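Local coordinates for protein transcriptional regulator, TetR family (Agrobacterium tumefaciens str., PDB 3C2B) that probably binds DNA through an N-terminal helix-turn-helix and regulates transcription, at the interface of chains A and B. Residues are numbered along the deposited sequence; one frame, centred on the assembly and turned at random. Chains: chain A/B, Transcriptional regulator, TetR family.

Contact 1: the interface of chains A and B. Residues chain A 171-173, 193, 196; chain B 163, 166.
A:Arg193 and B:Glu163 meet tip to tip in an end-on, two-pronged salt bridge. NH1 of the A:Arg193 guanidinium donates to carboxylate OE1 of B:Glu163 at 2.9 Å, and NH2 of A:Arg193 to OE2 of B:Glu163 at the same 2.9 Å. Each oxygen offers its syn lone pair, and the two planes lie only 2° apart, so the paired groups fix each other's rotation. A:Lys196, with its amine nitrogen NZ 5.0 Å from OE1 of B:Glu163, may add to the positive field around the carboxylate.

B:Arg166 caps the C-terminal end of A's helix 161-173, where the last carbonyls would lack their usual helical N-H partners. Its chain is extended from CG to NE, with CG anti to the backbone N (chi1 -175°), and this length carries the head across to chain A. There NH1 reaches the carbonyl O of A:Leu171 at 2.9 Å, and NH2 that of A:Ile172 at 2.8 Å. Both nitrogens stand above the carbonyl planes. A guanidinium suits this place because its two terminal N-H groups point nearly the same way and can serve successive carbonyls, and the helix-end dipole would favour its positive charge.

Stacking joins the two systems. The two arginine side chains run antiparallel, one over the other, with their guanidinium planes 5° apart, a like-charged pair that the carboxylate and carbonyls presumably make tolerable. NE of A:Arg193 sits over the centre of the B:Arg166 head, 3.3 Å from its CZ.

Contact 2: the interface of chains A and B. Residues chain A 32-33, 114, 117-118, 181; chain B 114, 117-118, 120-121.
This is a helix-to-helix packing interface around the two-fold axis, joining helix 107-120 of A to helix 107-119 of B, with the loop after the B helix lying against A; in what is very likely the family's usual dimer, it helps hold the subunits together at the end near the DNA-binding domains. A:Gly118 and B:Gly118 meet with their CA atoms 3.7 Å apart, and the lack of a side chain on either lets the helices come this close. Beside them, A:Ile117 and B:Ile117 cross obliquely, CG2 against CG2. In both, CG2 is anti to the backbone N (chi1 -72° for CG1 in A:Ile117), and this branch meets its mate; a beta-branched residue thus provides a stiff apolar contact. B:Ile117 also lays CG2 against CA of A:Arg114 and CD1 near CB of A:Leu181.

A:Arg114 uses its aliphatic stem as packing surface, crossing B:Ile117 at about a right angle. The chain runs extended (chi2 176°) to a guanidinium held within its own subunit: NE donates to the carbonyl O of A:Leu181 at 2.9 Å, nearly straight at 173°. The carbonyl O of B:Ser121 lies over the centre of one face of this group, 3.3 Å from CZ of A:Arg114.

Water links the subunits where no direct polar bond does. Water 1 lies 2.9 Å from the backbone N of A:Glu33, and also joins the carbonyl O of B:Gly118 at 2.6 Å and that of B:Ala120 at 2.7 Å.

Contact 3: the interface of chains A and B. Residues chain A 171, 200, 203-204; chain B 171, 200, 203-204.
Helix 190-205 of A meets helix 190-205 of B near their C-terminal ends, and the 161-173 helices of both chains add one leucine each from alongside. A:Leu204 and B:Leu204 cross at about a right angle, CD1 of A:Leu204 lying 3.7 Å from CD2 of B:Leu204. Each reaches over the other helix onto a ridge, B:Ala200 with B:Thr203 or A:Ala200 with A:Thr203.

The two leucines are not modelled as exact copies. B:Leu204 has CG anti to the carbonyl carbon (chi1 -66°), which sends CD2 toward the carbonyl O of A:Ala200 and CB of A:Thr203, the latter 3.9 Å away. A:Leu204 is modelled with an unusual chi1 of -107°, so its exact pose is doubtful; its CD1 nevertheless meets the equivalent surface, 3.8 Å from CB of B:Thr203.

Small residues suit the receiving ridge. The single methyl of A:Ala200 or B:Ala200 lets a leucine lie close to the backbone, and CD1 of A:Leu204 comes 3.5 Å from the carbonyl O of B:Ala200. A:Thr203 and B:Thr203 turn their CG2 methyls to the opposing leucine.

A:Leu171 and B:Leu171 meet through their CD2 methyls, 3.9 Å apart, and CD2 of A:Leu171 also touches CD1 of B:Leu204 at 3.9 Å. With no polar bond crossing here, the patch joins the subunits by apolar packing and shape, supporting the helical dimer interface typical of TetR-family C-terminal domains.

Contact 1: the interface of chains A and B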
ATOM      1  N   LEU A 171       5.889   2.950   9.204  1.00 33.85           N
ATOM      2  CA  LEU A 171       7.087   3.814   9.175  1.00 33.86           C
ATOM      3  C   LEU A 171       8.130   3.400   8.130  1.00 34.01           C
ATOM      4  O   LEU A 171       8.739   4.257   7.484  1.00 36.06           O
ATOM      5  CB  LEU A 171       7.756   3.938  10.551  1.00 31.16           C
ATOM      6  CG  LEU A 171       6.946   4.661  11.661  1.00 32.62           C
ATOM      7  CD1 LEU A 171       7.620   4.451  13.038  1.00 31.20           C
ATOM      8  CD2 LEU A 171       6.805   6.204  11.403  1.00 32.54           C
ATOM      9  N   ILE A 172       8.392   2.108   7.996  1.00 33.12           N
ATOM     10  CA  ILE A 172       9.318   1.650   6.966  1.00 32.11           C
ATOM     11  C   ILE A 172       8.765   1.906   5.539  1.00 32.67           C
ATOM     12  O   ILE A 172       9.451   2.488   4.699  1.00 33.75           O
ATOM     13  CB  ILE A 172       9.618   0.146   7.155  1.00 31.84           C
ATOM     14  CG1 ILE A 172      10.248  -0.106   8.551  1.00 31.74           C
ATOM     15  CG2 ILE A 172      10.485  -0.376   6.002  1.00 29.50           C
ATOM     16  CD1 ILE A 172      10.133  -1.582   8.957  1.00 26.98           C
ATOM     17  N   VAL A 173       7.517   1.495   5.305  1.00 31.93           N
ATOM     18  CA  VAL A 173       6.958   1.312   3.971  1.00 33.65           C
ATOM     19  C   VAL A 173       6.096   2.546   3.534  1.00 34.26           C
ATOM     20  O   VAL A 173       6.022   2.858   2.355  1.00 34.24           O
ATOM     21  CB  VAL A 173       6.071   0.024   3.929  1.00 33.85           C
ATOM     22  CG1 VAL A 173       5.389  -0.165   2.532  1.00 33.96           C
ATOM     23  CG2 VAL A 173       6.915  -1.217   4.213  1.00 33.08           C
ATOM     24  N   ARG A 193      16.284   4.748   4.268  1.00 41.90           N
ATOM     25  CA  ARG A 193      14.918   4.598   4.737  1.00 42.21           C
ATOM     26  C   ARG A 193      14.827   3.722   5.976  1.00 42.31           C
ATOM     27  O   ARG A 193      14.102   4.041   6.917  1.00 42.30           O
ATOM     28  CB  ARG A 193      14.003   4.076   3.608  1.00 42.03           C
ATOM     29  CG  ARG A 193      12.557   3.774   4.067  1.00 43.85           C
ATOM     30  CD  ARG A 193      11.967   4.970   4.902  1.00 43.41           C
ATOM     31  NE  ARG A 193      12.039   6.200   4.109  1.00 43.94           N
ATOM     32  CZ  ARG A 193      11.994   7.441   4.593  1.00 45.87           C
ATOM     33  NH1 ARG A 193      12.069   8.473   3.758  1.00 42.10           N
ATOM     34  NH2 ARG A 193      11.887   7.666   5.905  1.00 47.36           N
ATOM     35  N   LYS A 196      16.134   5.611   9.102  1.00 42.29           N
ATOM     36  CA  LYS A 196      15.110   6.597   9.504  1.00 41.40           C
ATOM     37  C   LYS A 196      13.938   5.941  10.219  1.00 40.47           C
ATOM     38  O   LYS A 196      13.479   6.425  11.258  1.00 38.83           O
ATOM     39  CB  LYS A 196      14.608   7.359   8.278  1.00 41.36           C
ATOM     40  CG  LYS A 196      15.668   8.294   7.707  1.00 43.42           C
ATOM     41  CD  LYS A 196      15.203   9.040   6.423  1.00 43.89           C
ATOM     42  CE  LYS A 196      16.277  10.029   5.988  1.00 48.96           C
ATOM     43  NZ  LYS A 196      16.190  10.312   4.529  1.00 54.21           N
TER
ATOM     44  N   GLU B 163       8.563  14.331   4.383  1.00 42.75           N
ATOM     45  CA  GLU B 163       9.024  13.242   5.258  1.00 42.10           C
ATOM     46  C   GLU B 163       8.055  13.102   6.448  1.00 41.11           C
ATOM     47  O   GLU B 163       7.604  11.998   6.759  1.00 40.51           O
ATOM     48  CB  GLU B 163      10.459  13.529   5.722  1.00 41.86           C
ATOM     49  CG  GLU B 163      11.031  12.564   6.724  1.00 43.99           C
ATOM     50  CD  GLU B 163      11.147  11.128   6.172  1.00 49.95           C
ATOM     51  OE1 GLU B 163      11.257  10.953   4.918  1.00 49.34           O
ATOM     52  OE2 GLU B 163      11.103  10.175   7.009  1.00 50.22           O
ATOM     53  N   ARG B 166       4.997  11.596   5.052  1.00 37.88           N
ATOM     54  CA  ARG B 166       5.275  10.175   4.802  1.00 37.95           C
ATOM     55  C   ARG B 166       5.085   9.334   6.105  1.00 37.87           C
ATOM     56  O   ARG B 166       4.346   8.306   6.091  1.00 38.20           O
ATOM     57  CB  ARG B 166       6.678  10.007   4.202  1.00 38.47           C
ATOM     58  CG  ARG B 166       7.015   8.583   3.796  1.00 36.76           C
ATOM     59  CD  ARG B 166       8.515   8.359   3.616  1.00 37.21           C
ATOM     60  NE  ARG B 166       8.711   7.036   3.038  1.00 37.31           N
ATOM     61  CZ  ARG B 166       8.745   5.901   3.732  1.00 41.72           C
ATOM     62  NH1 ARG B 166       8.629   5.936   5.064  1.00 40.88           N
ATOM     63  NH2 ARG B 166       8.893   4.733   3.095  1.00 39.35           N
TER

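Contact 2: the interface of chains A and B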
ATOM      1  N   GLY A  32       1.978  -8.773 -16.946  1.00 57.60           N
ATOM      2  CA  GLY A  32       0.826  -8.685 -16.028  1.00 57.62           C
ATOM      3  C   GLY A  32      -0.215  -9.785 -16.246  1.00 58.49           C
ATOM      4  O   GLY A  32       0.018 -10.761 -16.994  1.00 58.02           O
ATOM      5  N   GLU A  33      -1.374  -9.616 -15.618  1.00 58.68           N
ATOM      6  CA  GLU A  33      -2.427 -10.632 -15.620  1.00 59.53           C
ATOM      7  C   GLU A  33      -2.807 -10.995 -17.047  1.00 60.35           C
ATOM      8  O   GLU A  33      -3.011 -12.183 -17.357  1.00 59.78           O
ATOM      9  CB  GLU A  33      -3.652 -10.124 -14.831  1.00 59.80           C
ATOM     10  CG  GLU A  33      -4.795 -11.128 -14.562  1.00 60.32           C
ATOM     11  CD  GLU A  33      -5.762 -11.302 -15.742  1.00 62.96           C
ATOM     12  OE1 GLU A  33      -6.112 -12.464 -16.042  1.00 61.76           O
ATOM     13  OE2 GLU A  33      -6.168 -10.290 -16.370  1.00 63.85           O
ATOM     14  N   ARG A 114      -0.073  -7.846  -7.629  1.00 41.74           N
ATOM     15  CA  ARG A 114      -0.889  -7.284  -8.704  1.00 42.21           C
ATOM     16  C   ARG A 114      -1.938  -8.275  -9.173  1.00 42.24           C
ATOM     17  O   ARG A 114      -3.093  -7.916  -9.359  1.00 42.89           O
ATOM     18  CB  ARG A 114      -0.035  -6.907  -9.912  1.00 42.97           C
ATOM     19  CG  ARG A 114       0.867  -5.722  -9.664  1.00 43.62           C
ATOM     20  CD  ARG A 114       1.779  -5.445 -10.857  1.00 41.87           C
ATOM     21  NE  ARG A 114       2.664  -4.323 -10.531  1.00 44.09           N
ATOM     22  CZ  ARG A 114       3.982  -4.373 -10.693  1.00 42.63           C
ATOM     23  NH1 ARG A 114       4.557  -5.458 -11.237  1.00 43.58           N
ATOM     24  NH2 ARG A 114       4.718  -3.348 -10.340  1.00 40.62           N
ATOM     25  N   ILE A 117      -4.633  -8.756  -6.455  1.00 39.87           N
ATOM     26  CA  ILE A 117      -5.420  -7.525  -6.358  1.00 39.24           C
ATOM     27  C   ILE A 117      -6.488  -7.365  -7.467  1.00 41.86           C
ATOM     28  O   ILE A 117      -7.658  -7.042  -7.182  1.00 41.69           O
ATOM     29  CB  ILE A 117      -4.497  -6.244  -6.180  1.00 39.62           C
ATOM     30  CG1 ILE A 117      -3.901  -6.232  -4.761  1.00 35.63           C
ATOM     31  CG2 ILE A 117      -5.278  -4.951  -6.531  1.00 36.35           C
ATOM     32  CD1 ILE A 117      -2.646  -5.287  -4.485  1.00 35.71           C
ATOM     33  N   GLY A 118      -6.093  -7.616  -8.715  1.00 44.15           N
ATOM     34  CA  GLY A 118      -7.015  -7.605  -9.828  1.00 46.83           C
ATOM     35  C   GLY A 118      -8.121  -8.644  -9.721  1.00 49.15           C
ATOM     36  O   GLY A 118      -9.176  -8.455 -10.302  1.00 48.85           O
ATOM     37  N   LEU A 181       3.335  -1.145  -6.811  1.00 37.35           N
ATOM     38  CA  LEU A 181       2.304  -1.980  -7.388  1.00 38.37           C
ATOM     39  C   LEU A 181       1.646  -1.324  -8.567  1.00 39.16           C
ATOM     40  O   LEU A 181       1.266  -1.986  -9.519  1.00 39.42           O
ATOM     41  CB  LEU A 181       1.258  -2.322  -6.326  1.00 37.24           C
ATOM     42  CG  LEU A 181       1.701  -3.367  -5.290  1.00 38.19           C
ATOM     43  CD1 LEU A 181       0.623  -3.537  -4.198  1.00 35.82           C
ATOM     44  CD2 LEU A 181       1.990  -4.675  -5.933  1.00 39.81           C
TER
ATOM     45  N   ARG B 114      -7.547  -1.111  -7.796  1.00 47.25           N
ATOM     46  CA  ARG B 114      -7.589  -2.501  -8.274  1.00 49.83           C
ATOM     47  C   ARG B 114      -7.469  -2.609  -9.784  1.00 50.41           C
ATOM     48  O   ARG B 114      -6.762  -3.476 -10.291  1.00 51.17           O
ATOM     49  CB  ARG B 114      -8.871  -3.225  -7.809  1.00 49.96           C
ATOM     50  CG  ARG B 114      -8.784  -3.690  -6.346  1.00 50.59           C
ATOM     51  CD  ARG B 114     -10.149  -4.048  -5.800  1.00 52.17           C
ATOM     52  NE  ARG B 114     -10.082  -4.605  -4.445  1.00 53.03           N
ATOM     53  CZ  ARG B 114     -11.150  -4.709  -3.664  1.00 52.10           C
ATOM     54  NH1 ARG B 114     -12.335  -4.293  -4.102  1.00 54.87           N
ATOM     55  NH2 ARG B 114     -11.050  -5.239  -2.472  1.00 50.18           N
ATOM     56  N   ILE B 117      -3.773  -1.448 -10.688  1.00 51.61           N
ATOM     57  CA  ILE B 117      -2.824  -2.420 -10.207  1.00 52.29           C
ATOM     58  C   ILE B 117      -2.988  -3.762 -10.915  1.00 53.77           C
ATOM     59  O   ILE B 117      -1.989  -4.384 -11.268  1.00 53.43           O
ATOM     60  CB  ILE B 117      -2.933  -2.594  -8.690  1.00 51.41           C
ATOM     61  CG1 ILE B 117      -2.427  -1.309  -8.009  1.00 47.29           C
ATOM     62  CG2 ILE B 117      -2.166  -3.867  -8.232  1.00 49.98           C
ATOM     63  CD1 ILE B 117      -2.591  -1.289  -6.494  1.00 44.99           C
ATOM     64  N   GLY B 118      -4.237  -4.184 -11.116  1.00 55.82           N
ATOM     65  CA  GLY B 118      -4.543  -5.507 -11.627  1.00 59.01           C
ATOM     66  C   GLY B 118      -4.011  -5.642 -13.039  1.00 61.48           C
ATOM     67  O   GLY B 118      -3.725  -6.760 -13.511  1.00 62.22           O
ATOM     68  N   ALA B 120      -1.392  -3.721 -14.232  1.00 62.06           N
ATOM     69  CA  ALA B 120       0.021  -3.396 -14.307  1.00 61.51           C
ATOM     70  C   ALA B 120       0.935  -4.609 -14.552  1.00 60.54           C
ATOM     71  O   ALA B 120       0.645  -5.741 -14.149  1.00 58.96           O
ATOM     72  CB  ALA B 120       0.457  -2.651 -13.031  1.00 61.71           C
ATOM     73  N   SER B 121       2.037  -4.351 -15.240  1.00 60.51           N
ATOM     74  CA  SER B 121       3.167  -5.270 -15.247  1.00 60.63           C
ATOM     75  C   SER B 121       4.277  -4.586 -14.468  1.00 60.74           C
ATOM     76  O   SER B 121       4.069  -3.512 -13.905  1.00 60.93           O
ATOM     77  CB  SER B 121       3.638  -5.536 -16.687  1.00 60.67           C
ATOM     78  OG  SER B 121       4.066  -4.326 -17.262  1.00 59.91           O
TER
HETATM   79  O   HOH W   1      -1.256  -7.546 -13.566  1.00 41.62           O

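Contact 3: the interface of chains A and B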
ATOM      1  N   LEU A 171       5.889   2.950   9.204  1.00 33.85           N
ATOM      2  CA  LEU A 171       7.087   3.814   9.175  1.00 33.86           C
ATOM      3  C   LEU A 171       8.130   3.400   8.130  1.00 34.01           C
ATOM      4  O   LEU A 171       8.739   4.257   7.484  1.00 36.06           O
ATOM      5  CB  LEU A 171       7.756   3.938  10.551  1.00 31.16           C
ATOM      6  CG  LEU A 171       6.946   4.661  11.661  1.00 32.62           C
ATOM      7  CD1 LEU A 171       7.620   4.451  13.038  1.00 31.20           C
ATOM      8  CD2 LEU A 171       6.805   6.204  11.403  1.00 32.54           C
ATOM      9  N   ALA A 200      12.740   6.486  14.241  1.00 41.87           N
ATOM     10  CA  ALA A 200      11.338   6.761  14.581  1.00 41.78           C
ATOM     11  C   ALA A 200      10.716   5.658  15.523  1.00 41.85           C
ATOM     12  O   ALA A 200      10.116   5.966  16.550  1.00 41.35           O
ATOM     13  CB  ALA A 200      10.501   6.947  13.282  1.00 39.91           C
ATOM     14  N   THR A 203      12.134   6.043  19.035  1.00 45.24           N
ATOM     15  CA  THR A 203      11.493   7.180  19.668  1.00 45.51           C
ATOM     16  C   THR A 203      10.133   6.785  20.247  1.00 46.19           C
ATOM     17  O   THR A 203       9.811   7.132  21.371  1.00 46.81           O
ATOM     18  CB  THR A 203      11.355   8.345  18.688  1.00 45.00           C
ATOM     19  OG1 THR A 203      12.661   8.698  18.226  1.00 43.03           O
ATOM     20  CG2 THR A 203      10.720   9.556  19.370  1.00 45.32           C
ATOM     21  N   LEU A 204       9.359   6.026  19.493  1.00 45.93           N
ATOM     22  CA  LEU A 204       8.000   5.666  19.910  1.00 45.93           C
ATOM     23  C   LEU A 204       7.995   4.654  21.045  1.00 46.03           C
ATOM     24  O   LEU A 204       7.301   4.813  22.018  1.00 46.83           O
ATOM     25  CB  LEU A 204       7.255   5.095  18.704  1.00 44.97           C
ATOM     26  CG  LEU A 204       6.157   5.837  17.944  1.00 47.66           C
ATOM     27  CD1 LEU A 204       6.115   7.332  18.159  1.00 46.47           C
ATOM     28  CD2 LEU A 204       6.119   5.489  16.484  1.00 45.67           C
TER
ATOM     29  N   LEU B 171       1.828   5.769   9.648  1.00 33.66           N
ATOM     30  CA  LEU B 171       1.182   5.564  10.941  1.00 34.08           C
ATOM     31  C   LEU B 171      -0.318   5.338  10.866  1.00 33.50           C
ATOM     32  O   LEU B 171      -0.845   4.514  11.594  1.00 33.74           O
ATOM     33  CB  LEU B 171       1.531   6.702  11.927  1.00 31.59           C
ATOM     34  CG  LEU B 171       3.010   6.773  12.350  1.00 33.79           C
ATOM     35  CD1 LEU B 171       3.307   8.181  12.928  1.00 34.87           C
ATOM     36  CD2 LEU B 171       3.471   5.581  13.300  1.00 31.76           C
ATOM     37  N   ALA B 200       0.920   9.011  17.935  1.00 39.80           N
ATOM     38  CA  ALA B 200       2.293   8.638  17.496  1.00 41.05           C
ATOM     39  C   ALA B 200       2.959   9.749  16.702  1.00 40.30           C
ATOM     40  O   ALA B 200       4.151   9.942  16.814  1.00 41.58           O
ATOM     41  CB  ALA B 200       2.323   7.334  16.690  1.00 39.69           C
ATOM     42  N   THR B 203       4.192  12.371  18.998  1.00 40.34           N
ATOM     43  CA  THR B 203       5.398  11.948  19.718  1.00 40.29           C
ATOM     44  C   THR B 203       6.641  12.192  18.833  1.00 40.43           C
ATOM     45  O   THR B 203       7.667  12.636  19.319  1.00 39.88           O
ATOM     46  CB  THR B 203       5.312  10.428  20.213  1.00 41.38           C
ATOM     47  OG1 THR B 203       4.136  10.237  20.984  1.00 41.71           O
ATOM     48  CG2 THR B 203       6.544   9.962  21.065  1.00 39.31           C
ATOM     49  N   LEU B 204       6.540  11.908  17.534  1.00 40.56           N
ATOM     50  CA  LEU B 204       7.681  12.017  16.614  1.00 41.40           C
ATOM     51  C   LEU B 204       7.991  13.463  16.232  1.00 42.05           C
ATOM     52  O   LEU B 204       9.173  13.854  16.196  1.00 42.86           O
ATOM     53  CB  LEU B 204       7.402  11.233  15.308  1.00 40.29           C
ATOM     54  CG  LEU B 204       7.294   9.719  15.405  1.00 41.27           C
ATOM     55  CD1 LEU B 204       7.008   9.054  14.007  1.00 40.24           C
ATOM     56  CD2 LEU B 204       8.583   9.143  16.073  1.00 40.40           C
TER

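Contacts 1 and 3 are neighbours, their C-alpha centres about 10 Å apart. They share A:Leu171, whose carbonyl serves contact 1 and whose side chain serves contact 3, and both draw on helices 161-173 and 190-205. Polar pairing and apolar packing thus reinforce one helical surface. Contact 2 stands apart, about 24 Å from contact 1 and 32 Å from contact 3, and uses helix 107-120 nearer the DNA-binding domains. Joining the subunits at such separated points should restrain their relative tilt, and in a TetR-type dimer that would influence the spacing of the two helix-turn-helix motifs.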